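Local structure of Rab GDP dissociation inhibitor alpha (Naegleria fowleri, 6C87) at residues V128-T131 / P132-A136; A199-D203 / D204-T208; S53-L56 / D57-F60. The protein probably binds prenylated Rab GTPases in their GDP-bound form, slowing nucleotide release and carrying them between membranes and cytosol. One frame throughout, in Å; residues are numbered along the deposited sequence.

Contact 1: residues V128-T131 / P132-A136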
# COMPACT_ATOMS: atom_id res chain seq x y z
N VAL A 128 -13.74 -16.68 -29.10
CA VAL A 128 -12.41 -16.46 -28.55
C VAL A 128 -11.97 -17.71 -27.79
O VAL A 128 -12.66 -18.14 -26.85
CB VAL A 128 -12.38 -15.22 -27.64
CG1 VAL A 128 -11.03 -15.09 -26.96
CG2 VAL A 128 -12.69 -13.96 -28.45
N PRO A 129 -10.85 -18.34 -28.16
CA PRO A 129 -10.40 -19.53 -27.43
C PRO A 129 -9.59 -19.17 -26.19
O PRO A 129 -8.74 -18.27 -26.22
CB PRO A 129 -9.54 -20.27 -28.46
CG PRO A 129 -9.03 -19.19 -29.38
CD PRO A 129 -9.98 -18.02 -29.30
N ILE A 130 -9.86 -19.88 -25.10
CA ILE A 130 -9.25 -19.61 -23.80
C ILE A 130 -8.38 -20.76 -23.34
O ILE A 130 -7.21 -20.56 -22.99
CB ILE A 130 -10.32 -19.27 -22.74
CG1 ILE A 130 -11.06 -18.02 -23.18
CG2 ILE A 130 -9.68 -19.03 -21.40
CD1 ILE A 130 -10.11 -16.88 -23.47
N THR A 131 -8.92 -21.97 -23.33
CA THR A 131 -8.16 -23.10 -22.82
C THR A 131 -7.16 -23.56 -23.88
O THR A 131 -7.33 -23.30 -25.07
CB THR A 131 -9.10 -24.24 -22.46
OG1 THR A 131 -9.75 -24.73 -23.65
CG2 THR A 131 -10.15 -23.79 -21.46
N PRO A 132 -6.08 -24.23 -23.46
CA PRO A 132 -5.16 -24.82 -24.45
C PRO A 132 -5.86 -25.75 -25.42
O PRO A 132 -5.45 -25.83 -26.59
CB PRO A 132 -4.14 -25.56 -23.57
CG PRO A 132 -4.13 -24.80 -22.29
CD PRO A 132 -5.57 -24.36 -22.08
N THR A 133 -6.91 -26.45 -24.98
CA THR A 133 -7.64 -27.34 -25.88
C THR A 133 -8.37 -26.55 -26.96
O THR A 133 -8.39 -26.96 -28.13
CB THR A 133 -8.62 -28.19 -25.07
OG1 THR A 133 -7.94 -28.76 -23.95
CG2 THR A 133 -9.16 -29.32 -25.92
N GLU A 134 -8.98 -25.42 -26.59
CA GLU A 134 -9.66 -24.58 -27.58
C GLU A 134 -8.66 -23.94 -28.54
O GLU A 134 -8.96 -23.79 -29.73
CB GLU A 134 -10.48 -23.51 -26.87
CG GLU A 134 -11.79 -23.99 -26.26
CD GLU A 134 -12.29 -23.06 -25.15
OE1 GLU A 134 -11.58 -22.09 -24.81
OE2 GLU A 134 -13.42 -23.28 -24.65
N VAL A 135 -7.50 -23.53 -28.02
CA VAL A 135 -6.47 -22.92 -28.86
C VAL A 135 -5.91 -23.92 -29.86
O VAL A 135 -5.62 -23.58 -31.01
CB VAL A 135 -5.35 -22.33 -27.98
CG1 VAL A 135 -4.16 -21.91 -28.82
CG2 VAL A 135 -5.88 -21.15 -27.19
N ALA A 136 -5.77 -25.18 -29.45
CA ALA A 136 -5.24 -26.19 -30.36
C ALA A 136 -6.19 -26.52 -31.50
O ALA A 136 -5.77 -27.17 -32.46
CB ALA A 136 -4.90 -27.45 -29.57
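Glu-134 reaches back from the first turn of helix 132-135 to the chain that leads into it, and its side chain can be followed atom by atom. Glu-134 CB lies 3.7 Å from Pro-129 CB. Glu-134 CG, turned to the side of the backbone N (chi1 -76°), passes Thr-131 OG1 at 3.4 Å, and from there the chain runs extended, crossing the threonine side chain. At the tip Glu-134 OE1 takes two backbone amides: Ile-130 N at 2.8 Å, nearly in line with the C-O bond, and Thr-131 N at 3.0 Å, from above the carboxylate plane. Both bonds are close to straight, with an N-H...O angle of 164° in each.

The return half comes from Thr-131, the N-cap residue. Its OG1, at chi1 65°, faces into the helix start and accepts from Glu-134 N at 3.1 Å. This bond and that from Thr-131 N to Glu-134 OE1 form a capping box, with Ile-130 N as an extra donor, and Val-135 N closes the first helical turn on Thr-131 O at 3.0 Å. Val-135 CG2 meets Pro-129 CB at 4.0 Å, while Val-135 also touches Val-153 of helix 143-157.

Two amides on one carboxylate oxygen hold OE1 in place and should restrict rotation of the carboxylate. Together with the amino end of the helix, they would be expected to favour its negative charge.

Contact 2: residues A199-D203 / D204-T208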
# COMPACT_ATOMS: atom_id res chain seq x y z
N ALA A 199 -6.55 -10.37 -23.62
CA ALA A 199 -5.92 -9.44 -22.69
C ALA A 199 -6.36 -8.00 -22.90
O ALA A 199 -6.08 -7.16 -22.04
CB ALA A 199 -4.40 -9.55 -22.80
N LEU A 200 -7.03 -7.71 -24.02
CA LEU A 200 -7.69 -6.43 -24.29
C LEU A 200 -6.71 -5.28 -24.52
O LEU A 200 -7.05 -4.12 -24.26
CB LEU A 200 -8.68 -6.06 -23.18
CG LEU A 200 -9.77 -7.09 -22.90
CD1 LEU A 200 -10.90 -6.43 -22.12
CD2 LEU A 200 -10.29 -7.76 -24.19
N TYR A 201 -5.52 -5.56 -25.01
CA TYR A 201 -4.65 -4.50 -25.48
C TYR A 201 -5.16 -3.99 -26.83
O TYR A 201 -5.78 -4.73 -27.60
CB TYR A 201 -3.20 -4.97 -25.62
CG TYR A 201 -2.51 -5.24 -24.30
CD1 TYR A 201 -2.14 -4.19 -23.46
CD2 TYR A 201 -2.22 -6.53 -23.89
CE1 TYR A 201 -1.52 -4.42 -22.25
CE2 TYR A 201 -1.59 -6.78 -22.68
CZ TYR A 201 -1.24 -5.72 -21.87
OH TYR A 201 -0.61 -5.96 -20.67
N THR A 202 -4.89 -2.72 -27.11
CA THR A 202 -5.33 -2.10 -28.35
C THR A 202 -4.23 -2.02 -29.38
O THR A 202 -4.53 -1.79 -30.56
CB THR A 202 -5.87 -0.70 -28.07
OG1 THR A 202 -4.80 0.12 -27.57
CG2 THR A 202 -6.95 -0.76 -27.01
N ASP A 203 -2.97 -2.20 -28.98
CA ASP A 203 -1.86 -2.34 -29.91
C ASP A 203 -0.82 -3.25 -29.27
O ASP A 203 -0.94 -3.66 -28.11
CB ASP A 203 -1.25 -0.98 -30.28
CG ASP A 203 -0.76 -0.19 -29.08
OD1 ASP A 203 0.05 -0.72 -28.28
OD2 ASP A 203 -1.14 0.98 -28.94
N ASP A 204 0.23 -3.55 -30.02
CA ASP A 204 1.22 -4.54 -29.60
C ASP A 204 2.41 -3.95 -28.86
O ASP A 204 3.39 -4.66 -28.64
CB ASP A 204 1.70 -5.34 -30.81
CG ASP A 204 0.62 -6.22 -31.38
OD1 ASP A 204 -0.35 -6.51 -30.65
OD2 ASP A 204 0.75 -6.64 -32.56
N SER A 205 2.34 -2.69 -28.43
CA SER A 205 3.47 -2.12 -27.71
C SER A 205 3.68 -2.77 -26.34
O SER A 205 4.80 -2.72 -25.82
CB SER A 205 3.28 -0.61 -27.55
OG SER A 205 2.10 -0.33 -26.80
N TYR A 206 2.66 -3.42 -25.78
CA TYR A 206 2.81 -4.10 -24.49
C TYR A 206 3.86 -5.19 -24.56
O TYR A 206 4.45 -5.55 -23.53
CB TYR A 206 1.48 -4.72 -24.05
CG TYR A 206 1.12 -5.95 -24.86
CD1 TYR A 206 0.46 -5.84 -26.07
CD2 TYR A 206 1.48 -7.23 -24.43
CE1 TYR A 206 0.15 -6.97 -26.83
CE2 TYR A 206 1.18 -8.36 -25.17
CZ TYR A 206 0.51 -8.22 -26.38
OH TYR A 206 0.21 -9.34 -27.13
N MET A 207 4.12 -5.73 -25.76
CA MET A 207 5.03 -6.86 -25.90
C MET A 207 6.44 -6.53 -25.45
O MET A 207 7.21 -7.45 -25.14
CB MET A 207 5.06 -7.32 -27.36
CG MET A 207 3.79 -7.97 -27.87
SD MET A 207 3.91 -8.33 -29.64
CE MET A 207 2.28 -8.97 -29.98
N THR A 208 6.80 -5.25 -25.41
CA THR A 208 8.14 -4.83 -24.99
C THR A 208 8.14 -3.90 -23.78
O THR A 208 9.21 -3.69 -23.20
CB THR A 208 8.87 -4.14 -26.15
OG1 THR A 208 8.14 -2.99 -26.59
CG2 THR A 208 9.05 -5.10 -27.32
O HOH W 1 0.11 -2.12 -25.65
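Tyr-206 stacks on Tyr-201 and Ser-205 is held by Asp-203 where the chain turns into helix 206-209. The second half of the turn begins at Asp-204, whose carboxylate points to other parts of the chain, with OD2 in a salt bridge to Lys-335 and OD1 hydrogen-bonded to His-196 NE2 on helix 188-198.

At Ser-205 the chain is gripped by Asp-203. The oxygen OD1 of Asp-203 accepts from Ser-205 OG at 2.6 Å on its syn side, and from Ser-205 N at 3.0 Å on its anti side. The amide bond has an N-H...O angle of 158°. With chi1 at 58°, Asp-203 CG is placed between the two backbone branches at CA, which folds the carboxylate over the following residues. A water adds a further link by donating to Asp-203 OD1 at 3.0 Å; its bond from Tyr-206 N is weak.

Tyr-206 then lays its ring against that of Tyr-201 in an offset stack: the centroids are 4.0 Å apart and the planes only 2° from parallel. The offset brings Tyr-206 CB over the other ring, 3.6 Å from the Tyr-201 centroid, as a CH-pi contact, while Tyr-201 CD2 lies over the centre of the Tyr-206 ring. Asp-203 O approaches the Tyr-206 edge in plane, 3.3 Å from CD1. Tyr-206 OH is hydrogen-bonded to Tyr-181 OH, and Tyr-201 has a cation-pi partner in Arg-218.

Met-207 follows, its CG over the opposite face of the Tyr-206 ring, toward the rim and 3.6 Å above the plane. Thr-208 N is hydrogen-bonded to Ser-205 O. Asp-203 OD1 accepting from Ser-205 N, two residues on, is the bond that defines an Asx turn, here in the connection between helices 188-198 and 206-209.

Contact 3: residues S53-L56 / D57-F60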
# COMPACT_ATOMS: atom_id res chain seq x y z
N SER A 53 -28.24 8.30 -24.00
CA SER A 53 -29.09 7.16 -24.33
C SER A 53 -30.33 7.69 -25.03
O SER A 53 -31.10 8.45 -24.44
CB SER A 53 -29.46 6.37 -23.07
OG SER A 53 -30.30 5.27 -23.38
N LEU A 54 -30.51 7.32 -26.29
CA LEU A 54 -31.56 7.88 -27.12
C LEU A 54 -32.60 6.82 -27.47
O LEU A 54 -32.28 5.64 -27.65
CB LEU A 54 -30.98 8.47 -28.41
CG LEU A 54 -30.46 9.91 -28.36
CD1 LEU A 54 -29.36 10.06 -27.33
CD2 LEU A 54 -29.95 10.33 -29.73
N ASN A 55 -33.86 7.27 -27.60
CA ASN A 55 -34.88 6.41 -28.17
C ASN A 55 -34.90 6.63 -29.68
O ASN A 55 -34.14 7.44 -30.22
CB ASN A 55 -36.25 6.65 -27.51
CG ASN A 55 -36.82 8.04 -27.77
OD1 ASN A 55 -36.74 8.59 -28.88
ND2 ASN A 55 -37.41 8.62 -26.75
N LEU A 56 -35.79 5.91 -30.36
CA LEU A 56 -35.76 5.89 -31.82
C LEU A 56 -36.15 7.25 -32.40
O LEU A 56 -35.51 7.74 -33.34
CB LEU A 56 -36.67 4.78 -32.35
CG LEU A 56 -36.49 4.36 -33.81
CD1 LEU A 56 -35.08 3.82 -34.07
CD2 LEU A 56 -37.53 3.34 -34.21
N ASP A 57 -37.19 7.89 -31.85
CA ASP A 57 -37.55 9.23 -32.31
C ASP A 57 -36.38 10.19 -32.14
O ASP A 57 -36.12 11.03 -33.01
CB ASP A 57 -38.77 9.76 -31.54
CG ASP A 57 -40.06 9.01 -31.86
OD1 ASP A 57 -40.95 8.99 -30.97
OD2 ASP A 57 -40.19 8.42 -32.95
N GLN A 58 -35.68 10.08 -31.01
CA GLN A 58 -34.53 10.94 -30.76
C GLN A 58 -33.38 10.64 -31.72
O GLN A 58 -32.66 11.55 -32.14
CB GLN A 58 -34.08 10.81 -29.30
CG GLN A 58 -35.08 11.38 -28.29
CD GLN A 58 -34.75 11.04 -26.84
OE1 GLN A 58 -34.22 9.96 -26.53
NE2 GLN A 58 -35.07 11.96 -25.93
N MET A 59 -33.18 9.36 -32.07
CA MET A 59 -32.17 9.01 -33.06
C MET A 59 -32.50 9.64 -34.41
O MET A 59 -31.63 10.22 -35.07
CB MET A 59 -32.07 7.50 -33.20
CG MET A 59 -31.49 6.81 -31.99
SD MET A 59 -29.72 7.07 -31.80
CE MET A 59 -29.07 6.13 -33.17
N PHE A 60 -33.76 9.52 -34.85
CA PHE A 60 -34.15 10.09 -36.13
C PHE A 60 -34.07 11.61 -36.13
O PHE A 60 -33.70 12.21 -37.14
CB PHE A 60 -35.56 9.62 -36.51
CG PHE A 60 -35.56 8.36 -37.33
CD1 PHE A 60 -35.23 7.14 -36.76
CD2 PHE A 60 -35.86 8.40 -38.69
CE1 PHE A 60 -35.22 5.98 -37.52
CE2 PHE A 60 -35.85 7.25 -39.46
CZ PHE A 60 -35.53 6.03 -38.88
O HOH W 2 -34.33 7.95 -24.12
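A capping box starts helix 56-64 where the chain leaves the short strand 53-54, and Asn-55 and Gln-58 are its two members. Asn-55 OD1 accepts from Gln-58 N at 2.8 Å, the donor tilted 20° from the carbonyl plane. In return Gln-58 OE1 accepts from Asn-55 N at 2.9 Å, in the carbonyl plane and on a lone pair, with an N-H...O angle of 169°. Asn-55 CG stands between its backbone N and carbonyl carbon (chi1 65°), which turns the amide over the first helical turn. The two side-chain amides lie with their planes stacked, Asn-55 ND2 being 3.6 Å from Gln-58 CD.

After the box the regular helix bonds begin, Met-59 N to Asn-55 O at 2.8 Å and Phe-60 N to Leu-56 O at 2.9 Å. Apolar groups flank them. Leu-54 CG lies 3.8 Å from Gln-58 CB, and Leu-54 CD2 meets Met-59 SD at 3.9 Å, the two side chains crossing at about a right angle. Leu-56 and Phe-60 run side by side in the same direction, CD1 of the leucine 4.1 Å from CE1 of the phenylalanine.

Leu-54 pairs with Ile-82 in the two-stranded antiparallel sheet, while Met-59 turns to Ile-312 and Phe-391, which places the helix start against strands 302-315 and 389-400 of the large mixed sheet.

How the contacts relate
Along the chain the order is contact 3, contact 1, contact 2, and each marks the entry to a helix. Contacts 1 and 2 share helical neighbours, 188-198 and 212-229; their centres are about 20 Å apart and their nearest atoms about 7 Å, without touching. Contact 3 is remote, its centre about 40 Å from that of contact 1 and about 36 Å from that of contact 2, and it lies across the chain's centre from contact 2. Contact 1 also borders the mixed sheet through strand 111-121, whereas contact 3 meets it through strands 302-315 and 389-400. This spread is consistent with the two-domain build of Rab GDP dissociation inhibitors.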